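PDB 6SKX: oxidoreductase, putative from Neosartorya fumigata, which probably catalyses the NADPH-dependent reductive amination of carbonyl compounds, reducing imines to amines. Local coordinates for residues 4-9 with 25-30; 60-65 with 86-91; 116-121 with 130-135; 179-184 with 196-201. One frame throughout, in Å; residues are numbered along the deposited sequence.

Overall arrangement
Contacts 1, 2 and 3 follow one another along the chain and belong to one mixed sheet, that of the N-terminal Rossmann-type nucleotide-binding domain. Strands 3-7 and 60-63 are neighbours in that sheet, so contacts 1 and 2 touch directly, their centres about 10 Å apart. Contact 3, centred about 12 Å from contact 2, is the antiparallel hairpin added beyond strand 86-89, and Leu-90 packs on it. Contact 4 comes last, in the all-helical C-terminal region, about 40 Å from contact 1 between centres. Helix 162-188 runs from beside the hairpin to contact 4. Contacts 3 and 4 both meet the second subunit, whereas contacts 1 and 2 carry residues of the cofactor site.

Contact 1 (4-9 with 25-30); sequences VSIFGL and YKVAVW
Val-4 to Phe-7 pair in parallel with Val-27 to Trp-30, and a ladder of backbone hydrogen bonds sets the register. Val-4 N donates to Lys-26 O (bent, 136° at the hydrogen), and Ala-28 N donates to Val-4 O. Ile-6 N gives to Ala-28 O, and Ile-6 O takes Trp-30 N. The last rung reaches past the strand, from Gly-8 N to Trp-30 O at 2.8 Å.

The aromatic pair lies on the face shared with Ser-5 and Ala-28. Trp-30 CG is anti to its backbone N (chi1 -173°), which carries the indole across to Phe-7. Phe-7 CD2 and CE2 lie over one face of the indole, toward its rim, with Phe-7 CD2 3.6 Å from Trp-30 CG. The planes of phenyl and five-membered ring differ by 30° and are strongly offset.

On the other face Val-4 and Val-27 lie side by side, Val-4 CG1 3.9 Å from Val-27 CG2, while the Leu-9 side chain crosses that of Val-29 at about a right angle, with Leu-9 CD1 3.8 Å from Val-29 CG2. Phe-20 of helix 11-22 covers Val-4, Ile-6 and Val-27.

Ser-5 OG is hydrogen-bonded to Gly-54 O, and a water that accepts from Lys-26 NZ gives a weak bond to Val-4 O.

In this first beta-alpha-beta unit of a Rossmann fold, Gly-8 is consistent with the opening glycine of a GxGxxG turn; its backbone angles would press a CB against the preceding carbonyl O. Mostly apolar side chains thus line both faces, while backbone bonds run on into the turn carrying Leu-9 of the NADP(+) site.

Contact 2 (60-65 with 86-91); sequences LIIICL and TIINLT
Ile-62 and Ile-88 lie side by side on one face of a parallel strand pair, with Ile-62 CD1 3.9 Å from Ile-88 CB. Leu-60 CD1 approaches Ile-88 CG1, and Ile-62 CG2 meets Leu-90 CD1 at 3.8 Å. On the reverse face Ile-63 CD1 reaches obliquely to Ile-87 CG2, 3.7 Å away; its other branch, CG2, lies against Asn-89 OD1 and Thr-91 OG1.

Four backbone bonds fix this register, from Ile-61 N to Thr-86 O through to Leu-90 N to Ile-63 O. Beyond the strands the pairing passes to a side chain: Leu-65 N donates almost straight (178°) to Thr-91 OG1 at 3.2 Å. That hydroxyl in turn gives its proton to Asn-89 OD1, 2.7 Å away and in the amide's carbonyl plane. Thr-91 N also donates to Asn-89 OD1, from well above that plane, closing an Asx turn. Asn-89 is itself steadied by Tyr-112 OH, which is bonded to ND2.

These bonds are consistent with a fixed course for the chain at Leu-65, which belongs to the NADP(+) site. Helix 68-75 links the two strands as a beta-alpha-beta crossover, and its Val-71 packs on Ile-63; the pair lies in the sheet between strands 3-7 and 111-118.

Contact 3 (116-121 with 130-135); sequences GIMATP and LVLYSG
Met-118 and Leu-132 meet at about a right angle, the thioether chain crossing the leucine so that Met-118 CG lies 4.1 Å from Leu-132 CD1. The methionine folds back on itself, bent at chi2 (-59°) and chi3 (84°), and this brings its CE over Gly-116, where a side chain would be crowded. Leu-130 shares this face and meets Met-118 only at the base, CB to CB at 4.3 Å.

On the reverse face Ile-117 and Val-131 approach loosely, with CG1 of the isoleucine 4.4 Å from CG2 of the valine. The other valine methyl, CG1, sits over one face of the Tyr-133 ring, offset toward its rim.

Together strands 111-118 and 130-135 form an antiparallel beta hairpin between strands 86-89 and 152-155 of the Rossmann-type sheet. Gly-116 and Leu-132 are a hydrogen-bonded pair, N to O at 2.9 Å in both directions. Ile-117 faces Val-131 in a non-hydrogen-bonded pair. Met-118 N then donates to Leu-130 O at 2.7 Å, whereas the return bond from Leu-130 N to Met-118 O is weak at 3.4 Å.

Ile-117 also packs on Met-12 of the NADP(+) site. The Met-118 and Leu-132 face is covered by helix 162-188 and by Trp-204 and Leu-200 of the second subunit.

Contact 4 (179-184 with 196-201); sequences SGFLHA and KFMDLL
Phe-181 holds CG anti to its backbone N (chi1 163°), which swings the ring out from its helix to meet Met-198 and Leu-201. Met-198 answers by bending at chi2 (-52°) and chi3, so that its thioether end turns back to the phenyl ring. Met-198 and Leu-201 both cross Phe-181 at about a right angle. Met-198 CE comes to 3.6 Å from Phe-181 CE1, and SD lies at the ring's edge, in its plane, 5.1 Å from the centroid of Phe-181: a Met-aromatic contact. Leu-201 CD2 lies 4.0 Å from Phe-181 CD1.

One turn further along, Ala-184 faces Phe-197. Ala-184 CB meets the phenylalanine ring edge-on and in plane, 3.8 Å from Phe-197 CE2. One face of the Phe-197 ring, toward its rim, is covered by Leu-201 CB of the same helix, and Leu-201 CD1 lies 4.3 Å from Ala-184 CB.

Helices 162-188 and 194-221 of the C-terminal region are bridged mainly by the long side chains of Phe-181, Phe-197, Met-198 and Leu-201, with Ala-184 receiving them, for the axes of the two segments come no closer than 12.1 Å. Helix 194-221 is kinked in this segment. Ala-169 and Ala-216 of the second subunit pack on Ala-184 and Met-198.

This is helix packing away from the cofactor site. With no hydrogen bond between the segments, the association rests on burial of apolar surface and van der Waals contact, the sulfur adding to it.

Contact 1 (4-9 with 25-30)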
loop_
_atom_site.group_PDB
_atom_site.type_symbol
_atom_site.label_atom_id
_atom_site.label_comp_id
_atom_site.label_asym_id
_atom_site.label_seq_id
_atom_site.Cartn_x
_atom_site.Cartn_y
_atom_site.Cartn_z
ATOM N N VAL A 4 -8.542 -34.521 -14.243
ATOM C CA VAL A 4 -9.137 -33.282 -13.683
ATOM C C VAL A 4 -10.119 -32.725 -14.714
ATOM O O VAL A 4 -9.951 -33.002 -15.875
ATOM C CB VAL A 4 -8.038 -32.275 -13.315
ATOM C CG1 VAL A 4 -7.520 -31.509 -14.509
ATOM C CG2 VAL A 4 -8.488 -31.322 -12.239
ATOM N N SER A 5 -11.141 -32.010 -14.276
ATOM C CA SER A 5 -12.113 -31.365 -15.194
ATOM C C SER A 5 -12.249 -29.895 -14.795
ATOM O O SER A 5 -12.504 -29.660 -13.606
ATOM C CB SER A 5 -13.447 -32.074 -15.111
ATOM O OG SER A 5 -14.304 -31.595 -16.092
ATOM N N ILE A 6 -12.023 -28.951 -15.709
ATOM C CA ILE A 6 -11.970 -27.483 -15.406
ATOM C C ILE A 6 -13.212 -26.832 -16.019
ATOM O O ILE A 6 -13.493 -27.082 -17.210
ATOM C CB ILE A 6 -10.716 -26.827 -16.013
ATOM C CG1 ILE A 6 -9.410 -27.541 -15.647
ATOM C CG2 ILE A 6 -10.675 -25.338 -15.711
ATOM C CD1 ILE A 6 -9.063 -27.458 -14.216
ATOM N N PHE A 7 -13.866 -25.949 -15.281
ATOM C CA PHE A 7 -14.956 -25.089 -15.810
ATOM C C PHE A 7 -14.457 -23.646 -15.874
ATOM O O PHE A 7 -14.242 -23.010 -14.771
ATOM C CB PHE A 7 -16.202 -25.236 -14.931
ATOM C CG PHE A 7 -17.069 -26.430 -15.272
ATOM C CD1 PHE A 7 -16.807 -27.677 -14.737
ATOM C CD2 PHE A 7 -18.162 -26.304 -16.119
ATOM C CE1 PHE A 7 -17.600 -28.773 -15.057
ATOM C CE2 PHE A 7 -18.944 -27.405 -16.450
ATOM C CZ PHE A 7 -18.643 -28.643 -15.936
ATOM N N GLY A 8 -14.254 -23.143 -17.095
ATOM C CA GLY A 8 -13.859 -21.733 -17.332
ATOM C C GLY A 8 -12.480 -21.588 -17.958
ATOM O O GLY A 8 -11.483 -22.012 -17.330
ATOM N N LEU A 9 -12.428 -20.988 -19.154
ATOM C CA LEU A 9 -11.173 -20.711 -19.903
ATOM C C LEU A 9 -11.015 -19.203 -20.177
ATOM O O LEU A 9 -10.440 -18.889 -21.194
ATOM C CB LEU A 9 -11.184 -21.541 -21.190
ATOM C CG LEU A 9 -11.004 -23.055 -20.985
ATOM C CD1 LEU A 9 -10.812 -23.767 -22.306
ATOM C CD2 LEU A 9 -9.827 -23.362 -20.074
ATOM N N TYR A 25 -1.414 -34.399 -16.789
ATOM C CA TYR A 25 -2.722 -34.878 -16.291
ATOM C C TYR A 25 -3.670 -35.036 -17.479
ATOM O O TYR A 25 -3.422 -34.451 -18.519
ATOM C CB TYR A 25 -3.329 -33.845 -15.343
ATOM C CG TYR A 25 -2.849 -33.907 -13.919
ATOM C CD1 TYR A 25 -1.603 -33.441 -13.562
ATOM C CD2 TYR A 25 -3.649 -34.425 -12.923
ATOM C CE1 TYR A 25 -1.156 -33.509 -12.257
ATOM C CE2 TYR A 25 -3.225 -34.488 -11.612
ATOM C CZ TYR A 25 -1.972 -34.031 -11.278
ATOM O OH TYR A 25 -1.550 -34.093 -9.990
ATOM N N LYS A 26 -4.700 -35.855 -17.324
ATOM C CA LYS A 26 -5.766 -35.958 -18.345
ATOM C C LYS A 26 -6.697 -34.788 -18.011
ATOM O O LYS A 26 -7.121 -34.719 -16.880
ATOM C CB LYS A 26 -6.394 -37.347 -18.264
ATOM C CG LYS A 26 -7.617 -37.575 -19.131
ATOM C CD LYS A 26 -8.303 -38.878 -18.842
ATOM C CE LYS A 26 -9.569 -39.058 -19.646
ATOM N NZ LYS A 26 -10.738 -38.492 -18.944
ATOM N N VAL A 27 -6.987 -33.909 -18.965
ATOM C CA VAL A 27 -7.678 -32.632 -18.632
ATOM C C VAL A 27 -8.865 -32.419 -19.574
ATOM O O VAL A 27 -8.675 -32.417 -20.814
ATOM C CB VAL A 27 -6.717 -31.432 -18.693
ATOM C CG1 VAL A 27 -7.431 -30.149 -18.311
ATOM C CG2 VAL A 27 -5.506 -31.610 -17.813
ATOM N N ALA A 28 -10.051 -32.280 -18.988
ATOM C CA ALA A 28 -11.306 -31.878 -19.660
ATOM C C ALA A 28 -11.509 -30.388 -19.401
ATOM O O ALA A 28 -11.199 -29.942 -18.290
ATOM C CB ALA A 28 -12.449 -32.677 -19.099
ATOM N N VAL A 29 -11.996 -29.644 -20.385
ATOM C CA VAL A 29 -12.235 -28.184 -20.237
ATOM C C VAL A 29 -13.637 -27.824 -20.736
ATOM O O VAL A 29 -14.039 -28.245 -21.820
ATOM C CB VAL A 29 -11.139 -27.379 -20.974
ATOM C CG1 VAL A 29 -9.771 -27.734 -20.432
ATOM C CG2 VAL A 29 -11.179 -27.567 -22.486
ATOM N N TRP A 30 -14.319 -26.995 -19.976
ATOM C CA TRP A 30 -15.587 -26.332 -20.362
ATOM C C TRP A 30 -15.287 -24.839 -20.572
ATOM O O TRP A 30 -14.798 -24.127 -19.616
ATOM C CB TRP A 30 -16.680 -26.607 -19.309
ATOM C CG TRP A 30 -18.046 -26.125 -19.685
ATOM C CD1 TRP A 30 -19.045 -26.854 -20.250
ATOM C CD2 TRP A 30 -18.560 -24.789 -19.528
ATOM N NE1 TRP A 30 -20.143 -26.065 -20.472
ATOM C CE2 TRP A 30 -19.879 -24.794 -20.033
ATOM C CE3 TRP A 30 -18.053 -23.603 -18.976
ATOM C CZ2 TRP A 30 -20.684 -23.651 -20.030
ATOM C CZ3 TRP A 30 -18.837 -22.466 -18.991
ATOM C CH2 TRP A 30 -20.138 -22.492 -19.513
HETATM O O HOH W 1 -10.715 -35.667 -17.722
#

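Contact 2 (60-65 with 86-91)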
loop_
_atom_site.group_PDB
_atom_site.type_symbol
_atom_site.label_atom_id
_atom_site.label_comp_id
_atom_site.label_asym_id
_atom_site.label_seq_id
_atom_site.Cartn_x
_atom_site.Cartn_y
_atom_site.Cartn_z
ATOM N N LEU A 60 -12.690 -35.068 -9.911
ATOM C CA LEU A 60 -12.114 -33.787 -9.423
ATOM C C LEU A 60 -12.479 -32.675 -10.409
ATOM O O LEU A 60 -11.965 -32.663 -11.512
ATOM C CB LEU A 60 -10.604 -33.934 -9.253
ATOM C CG LEU A 60 -9.875 -32.721 -8.688
ATOM C CD1 LEU A 60 -10.467 -32.292 -7.364
ATOM C CD2 LEU A 60 -8.398 -33.013 -8.538
ATOM N N ILE A 61 -13.337 -31.771 -9.967
ATOM C CA ILE A 61 -13.911 -30.663 -10.746
ATOM C C ILE A 61 -13.388 -29.347 -10.168
ATOM O O ILE A 61 -13.584 -29.142 -8.990
ATOM C CB ILE A 61 -15.438 -30.817 -10.687
ATOM C CG1 ILE A 61 -15.871 -32.082 -11.444
ATOM C CG2 ILE A 61 -16.143 -29.584 -11.220
ATOM C CD1 ILE A 61 -17.085 -32.649 -10.842
ATOM N N ILE A 62 -12.664 -28.551 -10.976
ATOM C CA ILE A 62 -12.072 -27.237 -10.584
ATOM C C ILE A 62 -12.857 -26.153 -11.324
ATOM O O ILE A 62 -12.930 -26.175 -12.560
ATOM C CB ILE A 62 -10.577 -27.111 -10.925
ATOM C CG1 ILE A 62 -9.753 -28.364 -10.597
ATOM C CG2 ILE A 62 -10.002 -25.871 -10.265
ATOM C CD1 ILE A 62 -9.379 -28.494 -9.178
ATOM N N ILE A 63 -13.498 -25.276 -10.582
ATOM C CA ILE A 63 -14.365 -24.237 -11.184
ATOM C C ILE A 63 -13.645 -22.903 -11.062
ATOM O O ILE A 63 -13.259 -22.538 -9.931
ATOM C CB ILE A 63 -15.735 -24.221 -10.481
ATOM C CG1 ILE A 63 -16.331 -25.631 -10.385
ATOM C CG2 ILE A 63 -16.668 -23.243 -11.173
ATOM C CD1 ILE A 63 -17.640 -25.685 -9.639
ATOM N N CYS A 64 -13.556 -22.176 -12.171
ATOM C CA CYS A 64 -12.967 -20.813 -12.236
ATOM C C CYS A 64 -13.798 -19.973 -13.216
ATOM O O CYS A 64 -13.396 -19.889 -14.390
ATOM C CB CYS A 64 -11.504 -20.901 -12.659
ATOM S SG CYS A 64 -10.614 -19.338 -12.476
ATOM N N LEU A 65 -14.937 -19.429 -12.762
ATOM C CA LEU A 65 -15.879 -18.643 -13.616
ATOM C C LEU A 65 -15.936 -17.188 -13.103
ATOM O O LEU A 65 -15.212 -16.872 -12.120
ATOM C CB LEU A 65 -17.247 -19.337 -13.614
ATOM C CG LEU A 65 -17.311 -20.716 -14.275
ATOM C CD1 LEU A 65 -18.646 -21.396 -14.007
ATOM C CD2 LEU A 65 -17.085 -20.619 -15.770
ATOM N N THR A 86 -15.860 -34.399 -6.020
ATOM C CA THR A 86 -15.156 -33.380 -5.214
ATOM C C THR A 86 -15.095 -32.073 -6.010
ATOM O O THR A 86 -14.518 -32.054 -7.082
ATOM C CB THR A 86 -13.762 -33.835 -4.820
ATOM O OG1 THR A 86 -13.897 -35.062 -4.106
ATOM C CG2 THR A 86 -13.046 -32.775 -4.002
ATOM N N ILE A 87 -15.698 -31.017 -5.489
ATOM C CA ILE A 87 -15.761 -29.696 -6.167
ATOM C C ILE A 87 -14.778 -28.748 -5.476
ATOM O O ILE A 87 -14.785 -28.644 -4.226
ATOM C CB ILE A 87 -17.209 -29.212 -6.155
ATOM C CG1 ILE A 87 -18.065 -30.191 -6.969
ATOM C CG2 ILE A 87 -17.295 -27.786 -6.649
ATOM C CD1 ILE A 87 -19.505 -29.818 -7.048
ATOM N N ILE A 88 -13.887 -28.164 -6.271
ATOM C CA ILE A 88 -12.985 -27.078 -5.818
ATOM C C ILE A 88 -13.436 -25.809 -6.534
ATOM O O ILE A 88 -13.210 -25.710 -7.750
ATOM C CB ILE A 88 -11.513 -27.404 -6.123
ATOM C CG1 ILE A 88 -11.102 -28.815 -5.671
ATOM C CG2 ILE A 88 -10.640 -26.311 -5.531
ATOM C CD1 ILE A 88 -11.184 -29.086 -4.178
ATOM N N ASN A 89 -14.098 -24.893 -5.827
ATOM C CA ASN A 89 -14.582 -23.635 -6.453
ATOM C C ASN A 89 -13.610 -22.476 -6.131
ATOM O O ASN A 89 -13.511 -22.089 -4.941
ATOM C CB ASN A 89 -16.028 -23.395 -6.042
ATOM C CG ASN A 89 -16.650 -22.206 -6.739
ATOM O OD1 ASN A 89 -16.135 -21.717 -7.751
ATOM N ND2 ASN A 89 -17.782 -21.765 -6.216
ATOM N N LEU A 90 -12.899 -21.977 -7.154
ATOM C CA LEU A 90 -11.885 -20.865 -7.082
ATOM C C LEU A 90 -12.473 -19.552 -7.623
ATOM O O LEU A 90 -11.724 -18.535 -7.740
ATOM C CB LEU A 90 -10.636 -21.279 -7.881
ATOM C CG LEU A 90 -9.984 -22.575 -7.400
ATOM C CD1 LEU A 90 -8.753 -22.913 -8.235
ATOM C CD2 LEU A 90 -9.599 -22.484 -5.931
ATOM N N THR A 91 -13.769 -19.552 -7.920
ATOM C CA THR A 91 -14.556 -18.353 -8.309
ATOM C C THR A 91 -14.608 -17.321 -7.172
ATOM O O THR A 91 -15.031 -17.675 -6.037
ATOM C CB THR A 91 -15.963 -18.770 -8.731
ATOM O OG1 THR A 91 -15.767 -19.841 -9.664
ATOM C CG2 THR A 91 -16.714 -17.612 -9.338
#

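Contact 3 (116-121 with 130-135)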
loop_
_atom_site.group_PDB
_atom_site.type_symbol
_atom_site.label_atom_id
_atom_site.label_comp_id
_atom_site.label_asym_id
_atom_site.label_seq_id
_atom_site.Cartn_x
_atom_site.Cartn_y
_atom_site.Cartn_z
ATOM N N GLY A 116 -9.411 -19.039 -2.779
ATOM C CA GLY A 116 -8.977 -17.707 -3.242
ATOM C C GLY A 116 -7.588 -17.791 -3.868
ATOM O O GLY A 116 -6.585 -18.117 -3.131
ATOM N N ILE A 117 -7.505 -17.512 -5.175
ATOM C CA ILE A 117 -6.237 -17.557 -5.949
ATOM C C ILE A 117 -5.497 -16.248 -5.719
ATOM O O ILE A 117 -5.961 -15.213 -6.221
ATOM C CB ILE A 117 -6.474 -17.771 -7.453
ATOM C CG1 ILE A 117 -7.197 -19.092 -7.731
ATOM C CG2 ILE A 117 -5.137 -17.681 -8.171
ATOM C CD1 ILE A 117 -7.707 -19.214 -9.139
ATOM N N MET A 118 -4.377 -16.287 -5.016
ATOM C CA MET A 118 -3.620 -15.043 -4.701
ATOM C C MET A 118 -2.458 -14.968 -5.701
ATOM O O MET A 118 -1.337 -15.388 -5.379
ATOM C CB MET A 118 -3.187 -15.018 -3.222
ATOM C CG MET A 118 -4.371 -15.333 -2.245
ATOM S SD MET A 118 -5.785 -14.194 -2.369
ATOM C CE MET A 118 -6.757 -14.829 -3.716
ATOM N N ALA A 119 -2.775 -14.549 -6.927
ATOM C CA ALA A 119 -1.863 -14.629 -8.077
ATOM C C ALA A 119 -2.541 -14.096 -9.326
ATOM O O ALA A 119 -3.776 -14.215 -9.450
ATOM C CB ALA A 119 -1.415 -16.057 -8.281
ATOM N N THR A 120 -1.722 -13.529 -10.207
ATOM C CA THR A 120 -2.038 -13.289 -11.631
ATOM C C THR A 120 -1.938 -14.617 -12.381
ATOM O O THR A 120 -1.287 -15.553 -11.918
ATOM C CB THR A 120 -1.057 -12.273 -12.241
ATOM O OG1 THR A 120 0.245 -12.859 -12.146
ATOM C CG2 THR A 120 -1.115 -10.933 -11.544
ATOM N N PRO A 121 -2.577 -14.735 -13.559
ATOM C CA PRO A 121 -2.390 -15.899 -14.431
ATOM C C PRO A 121 -0.937 -16.346 -14.652
ATOM O O PRO A 121 -0.661 -17.546 -14.525
ATOM C CB PRO A 121 -3.045 -15.449 -15.752
ATOM C CG PRO A 121 -4.201 -14.574 -15.263
ATOM C CD PRO A 121 -3.653 -13.845 -14.027
ATOM N N LEU A 130 0.005 -18.417 -4.490
ATOM C CA LEU A 130 -0.615 -18.977 -3.262
ATOM C C LEU A 130 -2.123 -19.137 -3.503
ATOM O O LEU A 130 -2.752 -18.177 -4.034
ATOM C CB LEU A 130 -0.324 -18.005 -2.106
ATOM C CG LEU A 130 -0.405 -18.603 -0.703
ATOM C CD1 LEU A 130 0.500 -17.861 0.273
ATOM C CD2 LEU A 130 -1.827 -18.592 -0.196
ATOM N N VAL A 131 -2.703 -20.265 -3.079
ATOM C CA VAL A 131 -4.188 -20.414 -3.030
ATOM C C VAL A 131 -4.635 -20.708 -1.598
ATOM O O VAL A 131 -4.050 -21.611 -0.970
ATOM C CB VAL A 131 -4.668 -21.480 -4.019
ATOM C CG1 VAL A 131 -6.189 -21.513 -4.083
ATOM C CG2 VAL A 131 -4.082 -21.246 -5.401
ATOM N N LEU A 132 -5.619 -19.961 -1.087
ATOM C CA LEU A 132 -6.238 -20.217 0.241
ATOM C C LEU A 132 -7.435 -21.142 0.023
ATOM O O LEU A 132 -8.157 -20.912 -0.961
ATOM C CB LEU A 132 -6.708 -18.897 0.854
ATOM C CG LEU A 132 -5.669 -17.778 0.885
ATOM C CD1 LEU A 132 -6.329 -16.447 1.192
ATOM C CD2 LEU A 132 -4.580 -18.083 1.886
ATOM N N TYR A 133 -7.607 -22.150 0.885
ATOM C CA TYR A 133 -8.702 -23.152 0.786
ATOM C C TYR A 133 -9.419 -23.332 2.126
ATOM O O TYR A 133 -8.786 -23.282 3.232
ATOM C CB TYR A 133 -8.136 -24.509 0.369
ATOM C CG TYR A 133 -7.467 -24.560 -0.980
ATOM C CD1 TYR A 133 -8.224 -24.748 -2.131
ATOM C CD2 TYR A 133 -6.075 -24.537 -1.093
ATOM C CE1 TYR A 133 -7.613 -24.828 -3.378
ATOM C CE2 TYR A 133 -5.454 -24.659 -2.328
ATOM C CZ TYR A 133 -6.224 -24.805 -3.469
ATOM O OH TYR A 133 -5.632 -24.889 -4.695
ATOM N N SER A 134 -10.716 -23.602 2.055
ATOM C CA SER A 134 -11.530 -23.886 3.265
ATOM C C SER A 134 -12.772 -24.696 2.877
ATOM O O SER A 134 -13.237 -24.564 1.693
ATOM C CB SER A 134 -11.870 -22.597 4.021
ATOM O OG SER A 134 -12.939 -21.899 3.410
ATOM N N GLY A 135 -13.251 -25.526 3.818
ATOM C CA GLY A 135 -14.445 -26.393 3.658
ATOM C C GLY A 135 -14.079 -27.836 3.945
ATOM O O GLY A 135 -13.326 -28.071 4.935
#

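Contact 4 (179-184 with 196-201)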
loop_
_atom_site.group_PDB
_atom_site.type_symbol
_atom_site.label_atom_id
_atom_site.label_comp_id
_atom_site.label_asym_id
_atom_site.label_seq_id
_atom_site.Cartn_x
_atom_site.Cartn_y
_atom_site.Cartn_z
ATOM N N SER A 179 -4.385 2.756 -4.432
ATOM C CA SER A 179 -4.889 4.114 -4.097
ATOM C C SER A 179 -3.698 5.021 -3.797
ATOM O O SER A 179 -3.674 6.153 -4.330
ATOM C CB SER A 179 -5.855 4.112 -2.949
ATOM O OG SER A 179 -6.921 3.220 -3.190
ATOM N N GLY A 180 -2.746 4.522 -3.000
ATOM C CA GLY A 180 -1.499 5.231 -2.663
ATOM C C GLY A 180 -0.677 5.515 -3.911
ATOM O O GLY A 180 -0.233 6.664 -4.100
ATOM N N PHE A 181 -0.477 4.494 -4.744
ATOM C CA PHE A 181 0.316 4.595 -5.993
ATOM C C PHE A 181 -0.264 5.676 -6.906
ATOM O O PHE A 181 0.543 6.437 -7.473
ATOM C CB PHE A 181 0.356 3.254 -6.709
ATOM C CG PHE A 181 0.772 3.349 -8.150
ATOM C CD1 PHE A 181 2.114 3.345 -8.501
ATOM C CD2 PHE A 181 -0.186 3.388 -9.158
ATOM C CE1 PHE A 181 2.499 3.419 -9.830
ATOM C CE2 PHE A 181 0.203 3.448 -10.485
ATOM C CZ PHE A 181 1.540 3.467 -10.817
ATOM N N LEU A 182 -1.597 5.727 -7.034
ATOM C CA LEU A 182 -2.316 6.673 -7.920
ATOM C C LEU A 182 -2.200 8.094 -7.357
ATOM O O LEU A 182 -1.817 8.964 -8.140
ATOM C CB LEU A 182 -3.777 6.228 -8.119
ATOM C CG LEU A 182 -3.966 5.031 -9.060
ATOM C CD1 LEU A 182 -5.395 4.516 -9.024
ATOM C CD2 LEU A 182 -3.555 5.362 -10.489
ATOM N N HIS A 183 -2.520 8.326 -6.078
ATOM C CA HIS A 183 -2.457 9.667 -5.417
ATOM C C HIS A 183 -1.033 10.210 -5.554
ATOM O O HIS A 183 -0.901 11.377 -5.927
ATOM C CB HIS A 183 -2.904 9.603 -3.943
ATOM C CG HIS A 183 -3.187 10.914 -3.292
ATOM N ND1 HIS A 183 -3.739 10.991 -2.008
ATOM C CD2 HIS A 183 -2.991 12.191 -3.708
ATOM C CE1 HIS A 183 -3.874 12.263 -1.663
ATOM N NE2 HIS A 183 -3.454 13.028 -2.713
ATOM N N ALA A 184 -0.021 9.355 -5.346
ATOM C CA ALA A 184 1.416 9.717 -5.343
ATOM C C ALA A 184 1.888 10.058 -6.757
ATOM O O ALA A 184 2.522 11.124 -6.916
ATOM C CB ALA A 184 2.237 8.590 -4.762
ATOM N N LYS A 196 10.417 7.103 -13.457
ATOM C CA LYS A 196 11.584 7.665 -12.717
ATOM C C LYS A 196 11.222 7.725 -11.230
ATOM O O LYS A 196 12.086 7.382 -10.415
ATOM C CB LYS A 196 11.986 9.054 -13.246
ATOM C CG LYS A 196 13.416 9.475 -12.931
ATOM N N PHE A 197 9.998 8.158 -10.915
ATOM C CA PHE A 197 9.445 8.288 -9.539
ATOM C C PHE A 197 9.503 6.939 -8.816
ATOM O O PHE A 197 9.861 6.907 -7.618
ATOM C CB PHE A 197 8.007 8.791 -9.569
ATOM C CG PHE A 197 7.406 9.057 -8.209
ATOM C CD1 PHE A 197 8.066 9.848 -7.279
ATOM C CD2 PHE A 197 6.154 8.557 -7.872
ATOM C CE1 PHE A 197 7.508 10.102 -6.034
ATOM C CE2 PHE A 197 5.587 8.826 -6.632
ATOM C CZ PHE A 197 6.264 9.595 -5.714
ATOM N N MET A 198 9.195 5.847 -9.529
ATOM C CA MET A 198 9.254 4.476 -8.964
ATOM C C MET A 198 10.611 4.248 -8.264
ATOM O O MET A 198 10.632 3.450 -7.317
ATOM C CB MET A 198 9.018 3.402 -10.040
ATOM C CG MET A 198 7.585 3.356 -10.580
ATOM S SD MET A 198 6.260 3.227 -9.327
ATOM C CE MET A 198 5.759 4.940 -9.229
ATOM N N ASP A 199 11.686 4.931 -8.676
ATOM C CA ASP A 199 13.033 4.813 -8.043
ATOM C C ASP A 199 12.935 5.231 -6.567
ATOM O O ASP A 199 13.673 4.656 -5.761
ATOM C CB ASP A 199 14.104 5.644 -8.770
ATOM C CG ASP A 199 14.590 5.085 -10.102
ATOM O OD1 ASP A 199 14.554 3.865 -10.291
ATOM O OD2 ASP A 199 15.029 5.879 -10.930
ATOM N N LEU A 200 12.062 6.193 -6.244
ATOM C CA LEU A 200 11.802 6.663 -4.861
ATOM C C LEU A 200 10.642 5.876 -4.233
ATOM O O LEU A 200 10.781 5.500 -3.054
ATOM C CB LEU A 200 11.477 8.164 -4.901
ATOM C CG LEU A 200 12.557 9.059 -5.521
ATOM C CD1 LEU A 200 12.099 10.506 -5.590
ATOM C CD2 LEU A 200 13.858 8.957 -4.738
ATOM N N LEU A 201 9.542 5.620 -4.957
ATOM C CA LEU A 201 8.300 5.088 -4.321
ATOM C C LEU A 201 8.505 3.630 -3.872
ATOM O O LEU A 201 8.033 3.251 -2.782
ATOM C CB LEU A 201 7.089 5.239 -5.268
ATOM C CG LEU A 201 5.729 4.803 -4.713
ATOM C CD1 LEU A 201 5.258 5.710 -3.590
ATOM C CD2 LEU A 201 4.664 4.788 -5.822
#